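Local coordinates for transcriptional regulatory protein FixJ (Sinorhizobium meliloti, PDB 1DBW) that switches on nifA and fixK, regulators of nitrogen-fixation genes, when activated by FixL, and is represented by its receiver domain, at residues V6-D10 / A36-F42; M1-T5 / S119-V123. The protein carries 2 engineered substitutions. All blocks are in the same frame, centred on the assembly; numbering follows the deposited sequence.

Both contacts involve the first strand of the FixJ receiver domain and the residues leading into it. Contact 1 is core: strand 6-10, an inner strand of the parallel sheet between 29-33 and 49-54, packs through its side chains against the short helix 36-42. Contact 2 lies on the surface, where the chain's entry, 1-5, meets its exit, 119-123, at the C-terminal end of the last helix. The segments 1-5 and 6-10 are consecutive in sequence, yet the contact centres are about 18 Å apart. Contact 1 rests on aromatic and aliphatic packing, whereas contact 2 combines a hydrogen bond from the amide of the engineered Gln2, a bridging water and a CH-pi contact on a tyrosine.

Contact 1 of 2, residues V6-D10 / A36-F42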
loop_
_atom_site.group_PDB
_atom_site.type_symbol
_atom_site.label_atom_id
_atom_site.label_comp_id
_atom_site.label_asym_id
_atom_site.label_seq_id
_atom_site.Cartn_x
_atom_site.Cartn_y
_atom_site.Cartn_z
ATOM N N VAL A 6 6.823 -3.398 5.063
ATOM C CA VAL A 6 5.694 -2.622 4.544
ATOM C C VAL A 6 6.296 -1.649 3.513
ATOM O O VAL A 6 7.098 -0.799 3.869
ATOM C CB VAL A 6 4.995 -1.778 5.643
ATOM C CG1 VAL A 6 3.756 -1.063 5.020
ATOM C CG2 VAL A 6 4.553 -2.656 6.797
ATOM N N HIS A 7 5.798 -1.717 2.271
ATOM C CA HIS A 7 6.301 -0.873 1.183
ATOM C C HIS A 7 5.298 0.214 0.966
ATOM O O HIS A 7 4.167 -0.114 0.629
ATOM C CB HIS A 7 6.450 -1.734 -0.080
ATOM C CG HIS A 7 7.578 -2.714 0.034
ATOM N ND1 HIS A 7 8.882 -2.362 -0.254
ATOM C CD2 HIS A 7 7.621 -3.986 0.501
ATOM C CE1 HIS A 7 9.682 -3.366 0.044
ATOM N NE2 HIS A 7 8.946 -4.366 0.509
ATOM N N ILE A 8 5.693 1.469 1.248
ATOM C CA ILE A 8 4.765 2.588 1.133
ATOM C C ILE A 8 5.021 3.360 -0.140
ATOM O O ILE A 8 6.126 3.833 -0.397
ATOM C CB ILE A 8 4.887 3.554 2.291
ATOM C CG1 ILE A 8 4.816 2.814 3.649
ATOM C CG2 ILE A 8 3.788 4.598 2.187
ATOM C CD1 ILE A 8 3.464 2.319 3.980
ATOM N N VAL A 9 3.975 3.512 -0.935
ATOM C CA VAL A 9 4.113 4.219 -2.194
ATOM C C VAL A 9 3.172 5.401 -2.031
ATOM O O VAL A 9 1.979 5.227 -1.918
ATOM C CB VAL A 9 3.711 3.291 -3.394
ATOM C CG1 VAL A 9 3.947 3.980 -4.712
ATOM C CG2 VAL A 9 4.554 2.053 -3.380
ATOM N N ASP A 10 3.734 6.584 -1.816
ATOM C CA ASP A 10 2.887 7.771 -1.625
ATOM C C ASP A 10 3.400 8.924 -2.478
ATOM O O ASP A 10 4.590 9.255 -2.451
ATOM C CB ASP A 10 2.834 8.153 -0.139
ATOM C CG ASP A 10 1.696 9.131 0.207
ATOM O OD1 ASP A 10 1.215 9.897 -0.665
ATOM O OD2 ASP A 10 1.284 9.131 1.385
ATOM N N ALA A 36 5.102 5.286 -7.877
ATOM C CA ALA A 36 4.490 4.041 -8.298
ATOM C C ALA A 36 5.457 3.322 -9.251
ATOM O O ALA A 36 5.635 2.102 -9.165
ATOM C CB ALA A 36 3.171 4.317 -8.996
ATOM N N GLU A 37 6.079 4.087 -10.153
ATOM C CA GLU A 37 7.027 3.537 -11.118
ATOM C C GLU A 37 8.217 2.890 -10.441
ATOM O O GLU A 37 8.675 1.827 -10.860
ATOM C CB GLU A 37 7.527 4.628 -12.090
ATOM C CG GLU A 37 6.413 5.442 -12.749
ATOM C CD GLU A 37 5.975 6.651 -11.917
ATOM O OE1 GLU A 37 4.867 6.614 -11.331
ATOM O OE2 GLU A 37 6.742 7.649 -11.861
ATOM N N ALA A 38 8.752 3.571 -9.433
ATOM C CA ALA A 38 9.892 3.079 -8.683
ATOM C C ALA A 38 9.510 1.766 -8.012
ATOM O O ALA A 38 10.293 0.811 -8.027
ATOM C CB ALA A 38 10.319 4.103 -7.636
ATOM N N PHE A 39 8.304 1.713 -7.450
ATOM C CA PHE A 39 7.896 0.482 -6.793
ATOM C C PHE A 39 7.740 -0.673 -7.771
ATOM O O PHE A 39 8.168 -1.798 -7.482
ATOM C CB PHE A 39 6.633 0.651 -5.952
ATOM C CG PHE A 39 6.182 -0.629 -5.318
ATOM C CD1 PHE A 39 6.882 -1.153 -4.232
ATOM C CD2 PHE A 39 5.145 -1.359 -5.860
ATOM C CE1 PHE A 39 6.567 -2.380 -3.721
ATOM C CE2 PHE A 39 4.819 -2.593 -5.355
ATOM C CZ PHE A 39 5.534 -3.110 -4.283
ATOM N N LEU A 40 7.127 -0.412 -8.923
ATOM C CA LEU A 40 6.962 -1.455 -9.925
ATOM C C LEU A 40 8.313 -2.023 -10.377
ATOM O O LEU A 40 8.429 -3.205 -10.655
ATOM C CB LEU A 40 6.201 -0.896 -11.128
ATOM C CG LEU A 40 4.688 -0.935 -11.005
ATOM C CD1 LEU A 40 4.094 0.006 -12.028
ATOM C CD2 LEU A 40 4.188 -2.362 -11.249
ATOM N N ALA A 41 9.335 -1.172 -10.452
ATOM C CA ALA A 41 10.655 -1.609 -10.870
ATOM C C ALA A 41 11.292 -2.504 -9.813
ATOM O O ALA A 41 12.017 -3.464 -10.132
ATOM C CB ALA A 41 11.554 -0.389 -11.178
ATOM N N PHE A 42 10.971 -2.217 -8.559
ATOM C CA PHE A 42 11.488 -2.973 -7.425
ATOM C C PHE A 42 10.668 -4.229 -7.099
ATOM O O PHE A 42 11.213 -5.212 -6.592
ATOM C CB PHE A 42 11.489 -2.052 -6.178
ATOM C CG PHE A 42 12.151 -2.656 -4.966
ATOM C CD1 PHE A 42 13.537 -2.648 -4.857
ATOM C CD2 PHE A 42 11.393 -3.281 -3.969
ATOM C CE1 PHE A 42 14.179 -3.258 -3.786
ATOM C CE2 PHE A 42 12.023 -3.898 -2.883
ATOM C CZ PHE A 42 13.419 -3.886 -2.796
#
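Phe39 and Phe42 both set CG anti to the backbone N (chi1 178° for Phe39), which sends their rings off helix 36-42 toward the strand, while His7 turns its CG beside its own backbone N and leans its imidazole toward them. The three rings form an aromatic cluster. Phe39 CE1 comes to 3.7 Å from His7 CB and stays close to CG of the imidazole; the two ring planes are inclined at 48°, with centroids 5.8 Å apart. Farther along the imidazole, His7 CE1 meets Phe42 CE2 at 3.8 Å. Both phenylalanine side chains cross the histidine at roughly a right angle, and the rings meet obliquely, with CE1 of Phe39 and CE2 of Phe42 as the touching atoms.

Val9, two residues along the strand, divides its methyls between Phe39 and Ala36. CG2 reaches 3.6 Å from Phe39 CB and also touches CG of that ring, and CG1 sits 3.6 Å from Ala36 N, against the first turn. Strand and helix run nearly antiparallel, at 149°, with axes 8.6 Å apart at their closest. The helix packs beside helix 62-71 over part of one face of the sheet in this doubly wound, CheY-like receiver fold. Strand 29-33 flanks 6-10 in the sheet, and His7 ND1 and His33 NE2 share a hydrogen bond. Asp10, of the magnesium-binding site at the end of the strand, has its CB on the other side, away from this helix.

The interface between strand and helix is therefore held by van der Waals contact among aromatic and aliphatic groups, and the buried imidazole nitrogen ND1 is satisfied within the sheet, by a neighbouring strand, rather than by the helix it packs against.

Contact 2 of 2, residues M1-T5 / S119-V123; sequences MQDYT and SEHLV. Engineered in segment 1-5: Gln2 (natural residue Thr).
Ser119 O is gripped by two N-H groups, which reach it from opposite faces of its carbonyl plane. Leu122 N lies 3.1 Å from Ser119 O, closing the type I beta turn Ser119-Leu122; Gln2 NE2 donates to Ser119 O from across the contact at 3.1 Å. This junction ties the two ends of the receiver domain, the lead-in to strand 5-10 and the turn at the end of helix 108-119. The glutamine bond is bent, 139° at the hydrogen, and its donor stands above the carbonyl plane. Gln2 is an engineered residue (natural residue Thr). Its extended side chain (chi1 171°) carries the amide across to the turn, where OE1 lies 3.5 Å from Leu122 CB and NE2 also donates to a water. That water in turn donates to Ser119 OG and, weakly, to Glu120 OE2; Ser119 OG also hydrogen-bonds to Glu116 O, one turn back.

Two residues on, Tyr4 lays one ring face against Ser119. The serine CB sits 3.5 Å from the ring centroid of Tyr4, 17° off the normal, in a CH-pi contact. Leu122 adds an apolar patch, CD1 lying 3.7 Å from Tyr4 CB. Around this pair, Tyr4 rests on Val50 of strand 49-54 and Ile115 of helix 108-119, and Leu122 rests on Pro77. Over the tyrosine face, Ser119 CB is displaced toward the phenolic end, and its nearest ring atom is Tyr4 CZ at 3.4 Å.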
loop_
_atom_site.group_PDB
_atom_site.type_symbol
_atom_site.label_atom_id
_atom_site.label_comp_id
_atom_site.label_asym_id
_atom_site.label_seq_id
_atom_site.Cartn_x
_atom_site.Cartn_y
_atom_site.Cartn_z
ATOM N N MET A 1 8.115 -14.944 14.856
ATOM C CA MET A 1 7.439 -13.715 14.331
ATOM C C MET A 1 7.821 -13.565 12.868
ATOM O O MET A 1 8.927 -13.905 12.490
ATOM C CB MET A 1 7.914 -12.504 15.129
ATOM C CG MET A 1 7.673 -12.661 16.634
ATOM S SD MET A 1 8.294 -11.340 17.633
ATOM C CE MET A 1 6.835 -10.274 17.613
ATOM N N GLN A 2 6.905 -13.091 12.034
ATOM C CA GLN A 2 7.221 -12.952 10.613
ATOM C C GLN A 2 7.950 -11.644 10.321
ATOM O O GLN A 2 7.498 -10.594 10.709
ATOM C CB GLN A 2 5.943 -13.081 9.756
ATOM C CG GLN A 2 6.163 -12.727 8.292
ATOM C CD GLN A 2 5.031 -13.162 7.374
ATOM O OE1 GLN A 2 5.286 -13.795 6.355
ATOM N NE2 GLN A 2 3.783 -12.799 7.707
ATOM N N ASP A 3 9.092 -11.725 9.641
ATOM C CA ASP A 3 9.883 -10.536 9.293
ATOM C C ASP A 3 9.440 -9.980 7.932
ATOM O O ASP A 3 10.128 -10.179 6.920
ATOM C CB ASP A 3 11.387 -10.891 9.201
ATOM C CG ASP A 3 12.267 -9.680 8.909
ATOM O OD1 ASP A 3 11.825 -8.528 9.122
ATOM O OD2 ASP A 3 13.397 -9.855 8.409
ATOM N N TYR A 4 8.345 -9.243 7.884
ATOM C CA TYR A 4 7.927 -8.711 6.586
ATOM C C TYR A 4 8.156 -7.214 6.519
ATOM O O TYR A 4 8.398 -6.571 7.533
ATOM C CB TYR A 4 6.455 -9.037 6.333
ATOM C CG TYR A 4 5.514 -8.399 7.352
ATOM C CD1 TYR A 4 5.187 -9.042 8.549
ATOM C CD2 TYR A 4 4.894 -7.174 7.072
ATOM C CE1 TYR A 4 4.252 -8.498 9.436
ATOM C CE2 TYR A 4 3.969 -6.612 7.953
ATOM C CZ TYR A 4 3.648 -7.287 9.128
ATOM O OH TYR A 4 2.679 -6.778 9.950
ATOM N N THR A 5 8.130 -6.670 5.309
ATOM C CA THR A 5 8.361 -5.256 5.115
ATOM C C THR A 5 7.137 -4.584 4.537
ATOM O O THR A 5 6.450 -5.192 3.713
ATOM C CB THR A 5 9.537 -5.055 4.118
ATOM O OG1 THR A 5 10.718 -5.647 4.695
ATOM C CG2 THR A 5 9.818 -3.558 3.872
ATOM N N SER A 119 -0.589 -8.937 6.049
ATOM C CA SER A 119 0.642 -9.719 6.219
ATOM C C SER A 119 0.323 -11.200 6.399
ATOM O O SER A 119 1.173 -12.054 6.167
ATOM C CB SER A 119 1.440 -9.225 7.433
ATOM O OG SER A 119 0.824 -9.661 8.645
ATOM N N GLU A 120 -0.902 -11.493 6.819
ATOM C CA GLU A 120 -1.328 -12.876 7.028
ATOM C C GLU A 120 -1.481 -13.612 5.691
ATOM O O GLU A 120 -1.480 -14.842 5.646
ATOM C CB GLU A 120 -2.638 -12.901 7.818
ATOM C CG GLU A 120 -2.528 -13.518 9.214
ATOM C CD GLU A 120 -1.657 -12.727 10.167
ATOM O OE1 GLU A 120 -2.167 -11.759 10.775
ATOM O OE2 GLU A 120 -0.468 -13.088 10.335
ATOM N N HIS A 121 -1.536 -12.854 4.599
ATOM C CA HIS A 121 -1.665 -13.436 3.271
ATOM C C HIS A 121 -0.313 -13.879 2.720
ATOM O O HIS A 121 -0.240 -14.414 1.613
ATOM C CB HIS A 121 -2.335 -12.461 2.311
ATOM C CG HIS A 121 -3.808 -12.304 2.537
ATOM N ND1 HIS A 121 -4.338 -11.353 3.382
ATOM C CD2 HIS A 121 -4.867 -12.969 2.013
ATOM C CE1 HIS A 121 -5.656 -11.435 3.371
ATOM N NE2 HIS A 121 -6.002 -12.406 2.547
ATOM N N LEU A 122 0.765 -13.581 3.445
ATOM C CA LEU A 122 2.113 -14.009 3.030
ATOM C C LEU A 122 2.347 -15.436 3.541
ATOM O O LEU A 122 1.868 -15.805 4.621
ATOM C CB LEU A 122 3.181 -13.096 3.645
ATOM C CG LEU A 122 3.047 -11.608 3.292
ATOM C CD1 LEU A 122 3.997 -10.761 4.134
ATOM C CD2 LEU A 122 3.345 -11.421 1.816
ATOM N N VAL A 123 3.104 -16.227 2.787
ATOM C CA VAL A 123 3.390 -17.596 3.214
ATOM C C VAL A 123 4.507 -17.650 4.266
ATOM O O VAL A 123 5.498 -16.896 4.112
ATOM C CB VAL A 123 3.732 -18.516 2.015
ATOM C CG1 VAL A 123 2.471 -18.806 1.196
ATOM C CG2 VAL A 123 4.810 -17.874 1.144
HETATM O O HOH W 1 2.604 -11.734 10.147
#